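Local coordinates for protein flavin reductase (Uncultured bacterium, PDB 5CHO) that binds flavin-adenine dinucleotide and probably supplies reduced flavin to the halogenase of a bacterial two-component tryptophan halogenase system, at residues H107-Y112 with G184-L189; P58-A63 with P127-G132; W152-A157 with S161-R166. All blocks are in the same frame, centred on the assembly; numbering follows the deposited sequence.

Contacts 1 and 2 meet at the flavin, and contacts 1 and 3 both reach the second subunit. The FAD lies with its dimethylbenzene end against Phe186 of contact 1, while strand 59-63 of contact 2 receives its phosphate and its O2' hydroxyl. The centres of contacts 1 and 2 are about 16 Å apart, yet they touch directly: Ala109 O lies 2.7 Å from Thr62 OG1, a probable hydrogen bond joining helix 106-111 to strand 59-63. Contact 3 sits across the chain's centre from contact 1, with centres about 25 Å apart; its Phe163 side chain is about 8 Å from FAD.

Contact 1: residues H107-Y112 with G184-L189; sequences HVALLY and GQFRGL. With FAD (flavin-adenine dinucleotide), chain I.
The dimethylbenzene end of the FAD pocket is where Ala109 and Leu110 of helix 106-111 meet Phe186 of strand 185-189, a small apolar contact that brings together two elements far apart in the chain. One aromatic ring does nearly all the work on the strand side. Its CE1 atom takes the branch methyl of Leu110, CD2 to CE1 being 3.7 Å, while on the other flank of the ring CE2 lies 4.0 Å from Ala109 CB. Both methyl groups come in obliquely. Between them the ring's far end, CZ, reaches the cofactor: the FAD methyl C8M lies 3.7 Å from Phe186 CZ, at the ring edge and near its plane, and the second methyl, C7M, is 3.9 Å from CE2. Phe186 places its CG opposite the carbonyl carbon (chi1 -73°), which carries the ring off the strand and in toward the helix and flavin. Leu110 does not aim its CB at the strand; it is the end of its side chain that comes nearer.

Behind the contact, Ala109 is buried against Val48 and Leu179, and Phe186 also packs on Leu179 and meets the ring of Tyr181. The end of the helix is tied to strand 59-63 as well, for Tyr112 and Thr62 are joined by a backbone hydrogen bond. Tyr112 belongs to the pocket too, its O lying 3.6 Å from FAD O2'.

Because the groups that meet here are all hydrocarbon, this end of the flavin is held by shape and apolar packing, with directional bonding left to the polar parts of the cofactor.

Contact 2: residues P58-A63 with P127-G132; sequences PHAMTA and PGWARG. With FAD (flavin-adenine dinucleotide), chain I.
The indole of Trp129 is approached obliquely by Ala60 CB and meets the ring of Phe124 edge-to-face, while the Arg131 guanidinium has Pro58 CG at its edge. Between the segments the touch is light. Trp129 CH2 is 4.5 Å from Ala60 CB, and Pro58 CG is 3.9 Å from both Arg131 NH1 and NH2, the two side chains crossing at about a right angle. NH1 is hydrogen-bonded to Gly136 O and NH2 forms a salt bridge with Asp125, so the proline meets a group already held elsewhere.

The cofactor lies beyond strand 59-63. The His59 imidazole turns its edge to the phosphate, O1P lying in the ring plane; NE2 donates to FAD O1P over 2.7 Å with an N-H...O angle of 154°, and CG, anti to the backbone N (chi1 -171°), swings the ring that way. Thr62 O receives FAD O2' at 2.7 Å, and Ala63 CA comes within 3.3 Å of flavin N5. Met61 CE stands 3.6 Å from FAD O2. An alanine in place of His59 removes the imidazole and would probably leave O1P without this donor, opening a gap beside the phosphate.

The strand thus divides its chemistry: Pro58 and Ala60 pack lightly on 127-132, whereas His59 and Thr62 O hydrogen-bond FAD and Met61, Thr62 and Ala63 add apolar contact.

Contact 3: residues W152-A157 with S161-R166; sequences WRAYDA and SIFVGR
Val164 O takes two donors from the facing strand, Trp152 N at 2.7 Å and Arg153 N at 3.3 Å, so that two residues stand opposite one. The first approaches almost straight along the carbonyl (C=O...N 162°), while the second, longer bond comes in tilted from the carbonyl plane. In return Val164 N donates to Arg153 O at 2.8 Å. One hydrogen-bonded pair further on, Tyr155 and Ile162 exchange both bonds: Tyr155 N to Ile162 O and Ile162 N to Tyr155 O, each 2.8 Å. Ser161, Phe163 and Gly165 form backbone hydrogen bonds with Val80, Val78 and Ile76 of strand 74-81, so strand 160-172 is bonded along both edges.

Trp152 and Val164 lie side by side, CE3 3.8 Å from CG1, and the other valine methyl, CG2, touches Tyr155 CE2 obliquely. On the face away from Tyr155, Ile162 and Val164, Ala154 CB meets Phe163. The Arg153 guanidinium lays a face over Trp152 CH2.

Two side-chain hydroxyls find their partners outside the segments. Tyr155 OH bonds to Asp156 O of the second subunit, and Tyr155 OH of the second subunit bonds in turn to Asp156 O of this chain, the two Tyr155 rings stacking; Ser161 OG pairs with His87 NE2.

Trp152 and Arg153 facing Val164 make a classic beta bulge within an otherwise regular antiparallel beta hairpin, its Tyr155 face turned to the subunit interface.

Contact 1: residues H107-Y112 with G184-L189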
loop_
_atom_site.group_PDB
_atom_site.type_symbol
_atom_site.label_atom_id
_atom_site.label_comp_id
_atom_site.label_asym_id
_atom_site.label_seq_id
_atom_site.Cartn_x
_atom_site.Cartn_y
_atom_site.Cartn_z
ATOM N N HIS A 107 20.300 0.758 0.292
ATOM C CA HIS A 107 21.090 1.444 -0.717
ATOM C C HIS A 107 20.471 1.228 -2.098
ATOM O O HIS A 107 20.547 2.101 -2.959
ATOM C CB HIS A 107 22.552 0.973 -0.685
ATOM C CG HIS A 107 22.743 -0.478 -0.995
ATOM N ND1 HIS A 107 22.401 -1.484 -0.117
ATOM C CD2 HIS A 107 23.276 -1.093 -2.077
ATOM C CE1 HIS A 107 22.693 -2.654 -0.653
ATOM N NE2 HIS A 107 23.228 -2.444 -1.845
ATOM N N VAL A 108 19.856 0.067 -2.302
ATOM C CA VAL A 108 19.114 -0.189 -3.536
ATOM C C VAL A 108 17.898 0.730 -3.660
ATOM O O VAL A 108 17.629 1.271 -4.734
ATOM C CB VAL A 108 18.630 -1.652 -3.636
ATOM C CG1 VAL A 108 17.921 -1.881 -4.967
ATOM C CG2 VAL A 108 19.790 -2.623 -3.467
ATOM N N ALA A 109 17.161 0.893 -2.563
ATOM C CA ALA A 109 15.984 1.753 -2.559
ATOM C C ALA A 109 16.383 3.179 -2.895
ATOM O O ALA A 109 15.721 3.846 -3.691
ATOM C CB ALA A 109 15.279 1.706 -1.207
ATOM N N LEU A 110 17.466 3.644 -2.283
ATOM C CA LEU A 110 17.936 5.006 -2.509
ATOM C C LEU A 110 18.367 5.211 -3.952
ATOM O O LEU A 110 17.944 6.169 -4.594
ATOM C CB LEU A 110 19.099 5.344 -1.576
ATOM C CG LEU A 110 18.703 5.597 -0.122
ATOM C CD1 LEU A 110 19.933 5.689 0.780
ATOM C CD2 LEU A 110 17.832 6.838 -0.015
ATOM N N LEU A 111 19.204 4.305 -4.454
ATOM C CA LEU A 111 19.713 4.403 -5.817
ATOM C C LEU A 111 18.603 4.539 -6.848
ATOM O O LEU A 111 18.645 5.449 -7.673
ATOM C CB LEU A 111 20.578 3.184 -6.158
ATOM C CG LEU A 111 21.084 3.122 -7.609
ATOM C CD1 LEU A 111 21.848 4.389 -7.992
ATOM C CD2 LEU A 111 21.933 1.882 -7.844
ATOM N N TYR A 112 17.610 3.656 -6.804
ATOM C CA TYR A 112 16.590 3.647 -7.845
ATOM C C TYR A 112 15.438 4.585 -7.536
ATOM O O TYR A 112 14.433 4.594 -8.241
ATOM C CB TYR A 112 16.104 2.221 -8.088
ATOM C CG TYR A 112 17.212 1.406 -8.703
ATOM C CD1 TYR A 112 17.568 1.603 -10.027
ATOM C CD2 TYR A 112 17.917 0.464 -7.971
ATOM C CE1 TYR A 112 18.589 0.898 -10.604
ATOM C CE2 TYR A 112 18.944 -0.259 -8.551
ATOM C CZ TYR A 112 19.272 -0.037 -9.871
ATOM O OH TYR A 112 20.294 -0.744 -10.468
ATOM N N GLY A 184 9.040 9.367 6.652
ATOM C CA GLY A 184 10.097 9.828 5.771
ATOM C C GLY A 184 11.458 9.255 6.109
ATOM O O GLY A 184 12.471 9.745 5.617
ATOM N N GLN A 185 11.476 8.221 6.947
ATOM C CA GLN A 185 12.716 7.556 7.339
ATOM C C GLN A 185 12.735 6.124 6.861
ATOM O O GLN A 185 11.693 5.472 6.794
ATOM C CB GLN A 185 12.899 7.557 8.859
ATOM C CG GLN A 185 13.056 8.911 9.520
ATOM C CD GLN A 185 14.300 9.636 9.058
ATOM O OE1 GLN A 185 15.367 9.033 8.940
ATOM N NE2 GLN A 185 14.183 10.943 8.847
ATOM N N PHE A 186 13.926 5.633 6.534
ATOM C CA PHE A 186 14.094 4.215 6.282
ATOM C C PHE A 186 14.355 3.535 7.621
ATOM O O PHE A 186 15.099 4.050 8.459
ATOM C CB PHE A 186 15.225 3.953 5.282
ATOM C CG PHE A 186 14.873 4.332 3.873
ATOM C CD1 PHE A 186 15.260 5.554 3.349
ATOM C CD2 PHE A 186 14.132 3.473 3.083
ATOM C CE1 PHE A 186 14.923 5.905 2.058
ATOM C CE2 PHE A 186 13.792 3.816 1.790
ATOM C CZ PHE A 186 14.189 5.035 1.276
ATOM N N ARG A 187 13.736 2.373 7.808
ATOM C CA ARG A 187 13.835 1.635 9.059
ATOM C C ARG A 187 14.027 0.168 8.770
ATOM O O ARG A 187 13.686 -0.321 7.690
ATOM C CB ARG A 187 12.588 1.823 9.934
ATOM C CG ARG A 187 12.306 3.263 10.265
ATOM C CD ARG A 187 13.308 3.792 11.285
ATOM N NE ARG A 187 13.121 5.218 11.529
ATOM C CZ ARG A 187 12.340 5.754 12.460
ATOM N NH1 ARG A 187 11.728 5.003 13.364
ATOM N NH2 ARG A 187 12.231 7.072 12.517
ATOM N N GLY A 188 14.605 -0.520 9.744
ATOM C CA GLY A 188 14.739 -1.958 9.683
ATOM C C GLY A 188 13.691 -2.575 10.581
ATOM O O GLY A 188 13.570 -2.211 11.749
ATOM N N LEU A 189 12.939 -3.520 10.029
ATOM C CA LEU A 189 11.930 -4.247 10.787
ATOM C C LEU A 189 12.454 -5.655 11.032
ATOM O O LEU A 189 12.618 -6.417 10.082
ATOM C CB LEU A 189 10.601 -4.295 10.035
ATOM C CG LEU A 189 9.483 -5.032 10.780
ATOM C CD1 LEU A 189 8.900 -4.165 11.897
ATOM C CD2 LEU A 189 8.403 -5.505 9.824
HETATM P PA FAD I . 12.091 9.584 -13.463
HETATM O O1A FAD I . 12.402 9.690 -14.928
HETATM O O2A FAD I . 13.336 9.452 -12.675
HETATM O O5B FAD I . 11.312 10.913 -12.967
HETATM C C5B FAD I . 11.016 11.044 -11.571
HETATM C C4B FAD I . 10.575 12.518 -11.244
HETATM O O4B FAD I . 11.592 13.301 -11.346
HETATM C C3B FAD I . 9.553 12.996 -12.269
HETATM O O3B FAD I . 8.552 13.740 -11.661
HETATM C C2B FAD I . 10.344 13.864 -13.245
HETATM O O2B FAD I . 9.512 15.070 -13.681
HETATM C C1B FAD I . 11.369 14.286 -12.593
HETATM N N9A FAD I . 12.516 14.251 -13.425
HETATM C C8A FAD I . 13.478 13.298 -13.461
HETATM N N7A FAD I . 14.387 13.659 -14.402
HETATM C C5A FAD I . 13.981 14.834 -14.946
HETATM C C6A FAD I . 14.519 15.638 -15.940
HETATM N N6A FAD I . 15.714 15.555 -16.766
HETATM N N1A FAD I . 13.894 16.785 -16.293
HETATM C C2A FAD I . 12.726 17.155 -15.679
HETATM N N3A FAD I . 12.186 16.359 -14.702
HETATM C C4A FAD I . 12.820 15.200 -14.339
HETATM N N1 FAD I . 7.586 7.039 -7.290
HETATM C C2 FAD I . 6.316 6.639 -7.892
HETATM O O2 FAD I . 5.976 7.096 -8.989
HETATM N N3 FAD I . 5.439 5.704 -7.194
HETATM C C4 FAD I . 5.833 5.184 -5.924
HETATM O O4 FAD I . 5.140 4.446 -5.379
HETATM C C4X FAD I . 7.136 5.604 -5.318
HETATM N N5 FAD I . 7.551 5.098 -4.046
HETATM C C5X FAD I . 8.849 5.508 -3.455
HETATM C C6 FAD I . 9.262 5.000 -2.187
HETATM C C7 FAD I . 10.487 5.399 -1.633
HETATM C C7M FAD I . 10.615 4.661 -0.267
HETATM C C8 FAD I . 11.296 6.292 -2.341
HETATM C C8M FAD I . 12.635 6.654 -1.616
HETATM C C9 FAD I . 10.885 6.786 -3.585
HETATM C C9A FAD I . 9.660 6.401 -4.147
HETATM N N10 FAD I . 9.249 6.927 -5.447
HETATM C C10 FAD I . 7.981 6.520 -6.020
HETATM C "C1'" FAD I . 10.104 7.888 -6.203
HETATM C "C2'" FAD I . 10.739 7.196 -7.425
HETATM O "O2'" FAD I . 11.450 6.074 -6.997
HETATM C "C3'" FAD I . 11.666 8.182 -8.095
HETATM O "O3'" FAD I . 10.920 9.252 -8.586
HETATM C "C4'" FAD I . 12.419 7.516 -9.252
HETATM O "O4'" FAD I . 13.438 8.337 -9.656
HETATM C "C5'" FAD I . 11.460 7.283 -10.437
HETATM O "O5'" FAD I . 12.168 6.674 -11.511
HETATM P P FAD I . 11.625 6.862 -13.024
HETATM O O1P FAD I . 12.749 6.598 -13.990
HETATM O O2P FAD I . 10.454 5.906 -13.284
HETATM O O3P FAD I . 11.136 8.345 -13.184
#

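Contact 2: residues P58-A63 with P127-G132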
loop_
_atom_site.group_PDB
_atom_site.type_symbol
_atom_site.label_atom_id
_atom_site.label_comp_id
_atom_site.label_asym_id
_atom_site.label_seq_id
_atom_site.Cartn_x
_atom_site.Cartn_y
_atom_site.Cartn_z
ATOM N N PRO A 58 15.942 -2.133 -20.478
ATOM C CA PRO A 58 15.632 -2.467 -19.083
ATOM C C PRO A 58 15.731 -1.242 -18.182
ATOM O O PRO A 58 16.580 -0.370 -18.380
ATOM C CB PRO A 58 16.692 -3.505 -18.714
ATOM C CG PRO A 58 17.118 -4.098 -19.993
ATOM C CD PRO A 58 16.935 -3.052 -21.057
ATOM N N HIS A 59 14.858 -1.194 -17.189
ATOM C CA HIS A 59 14.770 -0.040 -16.315
ATOM C C HIS A 59 14.259 -0.466 -14.948
ATOM O O HIS A 59 13.655 -1.528 -14.807
ATOM C CB HIS A 59 13.844 1.010 -16.929
ATOM C CG HIS A 59 13.846 2.319 -16.207
ATOM N ND1 HIS A 59 15.002 2.903 -15.730
ATOM C CD2 HIS A 59 12.836 3.146 -15.854
ATOM C CE1 HIS A 59 14.702 4.041 -15.131
ATOM N NE2 HIS A 59 13.391 4.211 -15.192
ATOM N N ALA A 60 14.506 0.366 -13.944
ATOM C CA ALA A 60 14.054 0.086 -12.590
ATOM C C ALA A 60 13.750 1.380 -11.854
ATOM O O ALA A 60 14.313 2.431 -12.170
ATOM C CB ALA A 60 15.094 -0.721 -11.836
ATOM N N MET A 61 12.851 1.291 -10.880
ATOM C CA MET A 61 12.492 2.424 -10.040
ATOM C C MET A 61 12.019 1.917 -8.682
ATOM O O MET A 61 11.517 0.798 -8.558
ATOM C CB MET A 61 11.406 3.281 -10.701
ATOM C CG MET A 61 10.083 2.557 -10.915
ATOM S SD MET A 61 8.784 2.965 -9.734
ATOM C CE MET A 61 8.286 4.592 -10.282
ATOM N N THR A 62 12.194 2.754 -7.667
ATOM C CA THR A 62 11.818 2.398 -6.312
ATOM C C THR A 62 10.364 2.792 -6.063
ATOM O O THR A 62 9.947 3.910 -6.366
ATOM C CB THR A 62 12.741 3.073 -5.282
ATOM O OG1 THR A 62 14.066 2.544 -5.400
ATOM C CG2 THR A 62 12.224 2.850 -3.870
ATOM N N ALA A 63 9.595 1.858 -5.520
ATOM C CA ALA A 63 8.173 2.079 -5.273
ATOM C C ALA A 63 7.745 1.493 -3.937
ATOM O O ALA A 63 8.137 0.380 -3.591
ATOM C CB ALA A 63 7.345 1.482 -6.394
ATOM N N PRO A 127 25.878 -8.781 -11.042
ATOM C CA PRO A 127 25.454 -10.009 -10.354
ATOM C C PRO A 127 24.381 -9.846 -9.276
ATOM O O PRO A 127 23.792 -10.852 -8.884
ATOM C CB PRO A 127 26.756 -10.523 -9.732
ATOM C CG PRO A 127 27.625 -9.332 -9.588
ATOM C CD PRO A 127 27.263 -8.401 -10.703
ATOM N N GLY A 128 24.120 -8.629 -8.813
ATOM C CA GLY A 128 23.074 -8.409 -7.829
ATOM C C GLY A 128 21.670 -8.572 -8.394
ATOM O O GLY A 128 20.684 -8.488 -7.659
ATOM N N TRP A 129 21.584 -8.831 -9.698
ATOM C CA TRP A 129 20.301 -8.977 -10.381
ATOM C C TRP A 129 20.108 -10.359 -10.980
ATOM O O TRP A 129 21.036 -10.956 -11.527
ATOM C CB TRP A 129 20.153 -7.966 -11.522
ATOM C CG TRP A 129 20.091 -6.529 -11.123
ATOM C CD1 TRP A 129 21.099 -5.615 -11.199
ATOM C CD2 TRP A 129 18.954 -5.832 -10.599
ATOM N NE1 TRP A 129 20.661 -4.390 -10.757
ATOM C CE2 TRP A 129 19.348 -4.497 -10.381
ATOM C CE3 TRP A 129 17.641 -6.208 -10.291
ATOM C CZ2 TRP A 129 18.480 -3.537 -9.867
ATOM C CZ3 TRP A 129 16.778 -5.252 -9.783
ATOM C CH2 TRP A 129 17.201 -3.931 -9.576
ATOM N N ALA A 130 18.882 -10.855 -10.867
ATOM C CA ALA A 130 18.438 -12.022 -11.615
ATOM C C ALA A 130 17.462 -11.534 -12.671
ATOM O O ALA A 130 16.982 -10.405 -12.593
ATOM C CB ALA A 130 17.780 -13.043 -10.706
ATOM N N ARG A 131 17.175 -12.373 -13.659
ATOM C CA ARG A 131 16.200 -12.030 -14.687
ATOM C C ARG A 131 15.007 -12.960 -14.581
ATOM O O ARG A 131 15.168 -14.179 -14.561
ATOM C CB ARG A 131 16.812 -12.121 -16.081
ATOM C CG ARG A 131 17.894 -11.098 -16.357
ATOM C CD ARG A 131 17.306 -9.714 -16.545
ATOM N NE ARG A 131 18.315 -8.773 -17.020
ATOM C CZ ARG A 131 18.101 -7.830 -17.934
ATOM N NH1 ARG A 131 16.899 -7.665 -18.477
ATOM N NH2 ARG A 131 19.096 -7.035 -18.302
ATOM N N GLY A 132 13.812 -12.383 -14.514
ATOM C CA GLY A 132 12.610 -13.173 -14.352
ATOM C C GLY A 132 12.413 -14.058 -15.566
ATOM O O GLY A 132 12.519 -13.606 -16.706
HETATM P PA FAD I . 12.091 9.584 -13.463
HETATM O O1A FAD I . 12.402 9.690 -14.928
HETATM O O2A FAD I . 13.336 9.452 -12.675
HETATM O O5B FAD I . 11.312 10.913 -12.967
HETATM C C5B FAD I . 11.016 11.044 -11.571
HETATM C C4B FAD I . 10.575 12.518 -11.244
HETATM O O4B FAD I . 11.592 13.301 -11.346
HETATM C C3B FAD I . 9.553 12.996 -12.269
HETATM O O3B FAD I . 8.552 13.740 -11.661
HETATM C C2B FAD I . 10.344 13.864 -13.245
HETATM O O2B FAD I . 9.512 15.070 -13.681
HETATM C C1B FAD I . 11.369 14.286 -12.593
HETATM N N9A FAD I . 12.516 14.251 -13.425
HETATM C C8A FAD I . 13.478 13.298 -13.461
HETATM N N7A FAD I . 14.387 13.659 -14.402
HETATM C C5A FAD I . 13.981 14.834 -14.946
HETATM C C6A FAD I . 14.519 15.638 -15.940
HETATM N N6A FAD I . 15.714 15.555 -16.766
HETATM N N1A FAD I . 13.894 16.785 -16.293
HETATM C C2A FAD I . 12.726 17.155 -15.679
HETATM N N3A FAD I . 12.186 16.359 -14.702
HETATM C C4A FAD I . 12.820 15.200 -14.339
HETATM N N1 FAD I . 7.586 7.039 -7.290
HETATM C C2 FAD I . 6.316 6.639 -7.892
HETATM O O2 FAD I . 5.976 7.096 -8.989
HETATM N N3 FAD I . 5.439 5.704 -7.194
HETATM C C4 FAD I . 5.833 5.184 -5.924
HETATM O O4 FAD I . 5.140 4.446 -5.379
HETATM C C4X FAD I . 7.136 5.604 -5.318
HETATM N N5 FAD I . 7.551 5.098 -4.046
HETATM C C5X FAD I . 8.849 5.508 -3.455
HETATM C C6 FAD I . 9.262 5.000 -2.187
HETATM C C7 FAD I . 10.487 5.399 -1.633
HETATM C C7M FAD I . 10.615 4.661 -0.267
HETATM C C8 FAD I . 11.296 6.292 -2.341
HETATM C C8M FAD I . 12.635 6.654 -1.616
HETATM C C9 FAD I . 10.885 6.786 -3.585
HETATM C C9A FAD I . 9.660 6.401 -4.147
HETATM N N10 FAD I . 9.249 6.927 -5.447
HETATM C C10 FAD I . 7.981 6.520 -6.020
HETATM C "C1'" FAD I . 10.104 7.888 -6.203
HETATM C "C2'" FAD I . 10.739 7.196 -7.425
HETATM O "O2'" FAD I . 11.450 6.074 -6.997
HETATM C "C3'" FAD I . 11.666 8.182 -8.095
HETATM O "O3'" FAD I . 10.920 9.252 -8.586
HETATM C "C4'" FAD I . 12.419 7.516 -9.252
HETATM O "O4'" FAD I . 13.438 8.337 -9.656
HETATM C "C5'" FAD I . 11.460 7.283 -10.437
HETATM O "O5'" FAD I . 12.168 6.674 -11.511
HETATM P P FAD I . 11.625 6.862 -13.024
HETATM O O1P FAD I . 12.749 6.598 -13.990
HETATM O O2P FAD I . 10.454 5.906 -13.284
HETATM O O3P FAD I . 11.136 8.345 -13.184
#

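Contact 3: residues W152-A157 with S161-R166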
loop_
_atom_site.group_PDB
_atom_site.type_symbol
_atom_site.label_atom_id
_atom_site.label_comp_id
_atom_site.label_asym_id
_atom_site.label_seq_id
_atom_site.Cartn_x
_atom_site.Cartn_y
_atom_site.Cartn_z
ATOM N N TRP A 152 -2.369 -5.539 -16.600
ATOM C CA TRP A 152 -3.779 -5.874 -16.749
ATOM C C TRP A 152 -4.484 -4.602 -17.176
ATOM O O TRP A 152 -5.100 -4.542 -18.242
ATOM C CB TRP A 152 -4.322 -6.417 -15.418
ATOM C CG TRP A 152 -5.691 -7.074 -15.402
ATOM C CD1 TRP A 152 -6.025 -8.303 -15.903
ATOM C CD2 TRP A 152 -6.880 -6.565 -14.774
ATOM N NE1 TRP A 152 -7.351 -8.574 -15.651
ATOM C CE2 TRP A 152 -7.898 -7.523 -14.963
ATOM C CE3 TRP A 152 -7.184 -5.385 -14.083
ATOM C CZ2 TRP A 152 -9.199 -7.336 -14.489
ATOM C CZ3 TRP A 152 -8.477 -5.201 -13.615
ATOM C CH2 TRP A 152 -9.468 -6.172 -13.821
ATOM N N ARG A 153 -4.347 -3.574 -16.346
ATOM C CA ARG A 153 -4.906 -2.264 -16.642
ATOM C C ARG A 153 -4.088 -1.147 -16.029
ATOM O O ARG A 153 -3.399 -1.329 -15.023
ATOM C CB ARG A 153 -6.351 -2.186 -16.152
ATOM C CG ARG A 153 -7.254 -3.070 -16.969
ATOM C CD ARG A 153 -8.718 -2.968 -16.663
ATOM N NE ARG A 153 -9.377 -4.134 -17.243
ATOM C CZ ARG A 153 -10.651 -4.463 -17.067
ATOM N NH1 ARG A 153 -11.448 -3.714 -16.316
ATOM N NH2 ARG A 153 -11.126 -5.555 -17.654
ATOM N N ALA A 154 -4.183 0.014 -16.662
ATOM C CA ALA A 154 -3.583 1.228 -16.158
ATOM C C ALA A 154 -4.721 2.216 -15.984
ATOM O O ALA A 154 -5.380 2.585 -16.954
ATOM C CB ALA A 154 -2.519 1.757 -17.124
ATOM N N TYR A 155 -4.942 2.644 -14.744
ATOM C CA TYR A 155 -6.080 3.497 -14.412
ATOM C C TYR A 155 -5.599 4.899 -14.086
ATOM O O TYR A 155 -4.569 5.078 -13.432
ATOM C CB TYR A 155 -6.881 2.965 -13.213
ATOM C CG TYR A 155 -7.654 1.671 -13.400
ATOM C CD1 TYR A 155 -8.679 1.569 -14.336
ATOM C CD2 TYR A 155 -7.413 0.579 -12.578
ATOM C CE1 TYR A 155 -9.402 0.395 -14.481
ATOM C CE2 TYR A 155 -8.131 -0.596 -12.711
ATOM C CZ TYR A 155 -9.126 -0.680 -13.661
ATOM O OH TYR A 155 -9.844 -1.847 -13.788
ATOM N N ASP A 156 -6.348 5.890 -14.550
ATOM C CA ASP A 156 -6.048 7.278 -14.233
ATOM C C ASP A 156 -6.219 7.518 -12.742
ATOM O O ASP A 156 -7.129 6.972 -12.118
ATOM C CB ASP A 156 -6.965 8.227 -15.006
ATOM C CG ASP A 156 -6.749 8.165 -16.504
ATOM O OD1 ASP A 156 -7.729 8.374 -17.249
ATOM O OD2 ASP A 156 -5.607 7.908 -16.935
ATOM N N ALA A 157 -5.336 8.333 -12.175
ATOM C CA ALA A 157 -5.378 8.639 -10.752
ATOM C C ALA A 157 -4.609 9.930 -10.481
ATOM O O ALA A 157 -3.622 9.936 -9.743
ATOM C CB ALA A 157 -4.813 7.490 -9.937
ATOM N N SER A 161 -0.659 7.131 -12.248
ATOM C CA SER A 161 -1.563 6.118 -12.772
ATOM C C SER A 161 -1.439 4.876 -11.909
ATOM O O SER A 161 -0.360 4.576 -11.402
ATOM C CB SER A 161 -1.253 5.790 -14.234
ATOM O OG SER A 161 -1.600 6.869 -15.082
ATOM N N ILE A 162 -2.545 4.158 -11.749
ATOM C CA ILE A 162 -2.546 2.900 -11.017
ATOM C C ILE A 162 -2.366 1.751 -11.996
ATOM O O ILE A 162 -3.232 1.498 -12.832
ATOM C CB ILE A 162 -3.850 2.709 -10.218
ATOM C CG1 ILE A 162 -4.019 3.843 -9.200
ATOM C CG2 ILE A 162 -3.847 1.369 -9.495
ATOM C CD1 ILE A 162 -5.444 4.021 -8.705
ATOM N N PHE A 163 -1.240 1.053 -11.882
ATOM C CA PHE A 163 -0.932 -0.058 -12.774
ATOM C C PHE A 163 -1.277 -1.372 -12.089
ATOM O O PHE A 163 -0.632 -1.751 -11.115
ATOM C CB PHE A 163 0.548 -0.050 -13.173
ATOM C CG PHE A 163 0.930 1.089 -14.072
ATOM C CD1 PHE A 163 1.184 2.343 -13.553
ATOM C CD2 PHE A 163 1.030 0.904 -15.439
ATOM C CE1 PHE A 163 1.537 3.392 -14.378
ATOM C CE2 PHE A 163 1.384 1.949 -16.268
ATOM C CZ PHE A 163 1.636 3.197 -15.735
ATOM N N VAL A 164 -2.282 -2.068 -12.611
ATOM C CA VAL A 164 -2.698 -3.348 -12.056
ATOM C C VAL A 164 -2.032 -4.466 -12.843
ATOM O O VAL A 164 -2.172 -4.542 -14.063
ATOM C CB VAL A 164 -4.225 -3.529 -12.102
ATOM C CG1 VAL A 164 -4.632 -4.795 -11.366
ATOM C CG2 VAL A 164 -4.920 -2.323 -11.502
ATOM N N GLY A 165 -1.295 -5.323 -12.143
ATOM C CA GLY A 165 -0.605 -6.429 -12.777
ATOM C C GLY A 165 -1.201 -7.760 -12.379
ATOM O O GLY A 165 -1.462 -7.995 -11.200
ATOM N N ARG A 166 -1.428 -8.627 -13.359
ATOM C CA ARG A 166 -1.791 -10.004 -13.064
ATOM C C ARG A 166 -0.513 -10.816 -12.917
ATOM O O ARG A 166 0.362 -10.774 -13.781
ATOM C CB ARG A 166 -2.688 -10.614 -14.143
ATOM C CG ARG A 166 -3.089 -12.034 -13.776
ATOM C CD ARG A 166 -3.943 -12.753 -14.798
ATOM N NE ARG A 166 -4.293 -14.067 -14.265
ATOM C CZ ARG A 166 -5.286 -14.837 -14.698
ATOM N NH1 ARG A 166 -6.070 -14.445 -15.694
ATOM N NH2 ARG A 166 -5.494 -16.013 -14.121
#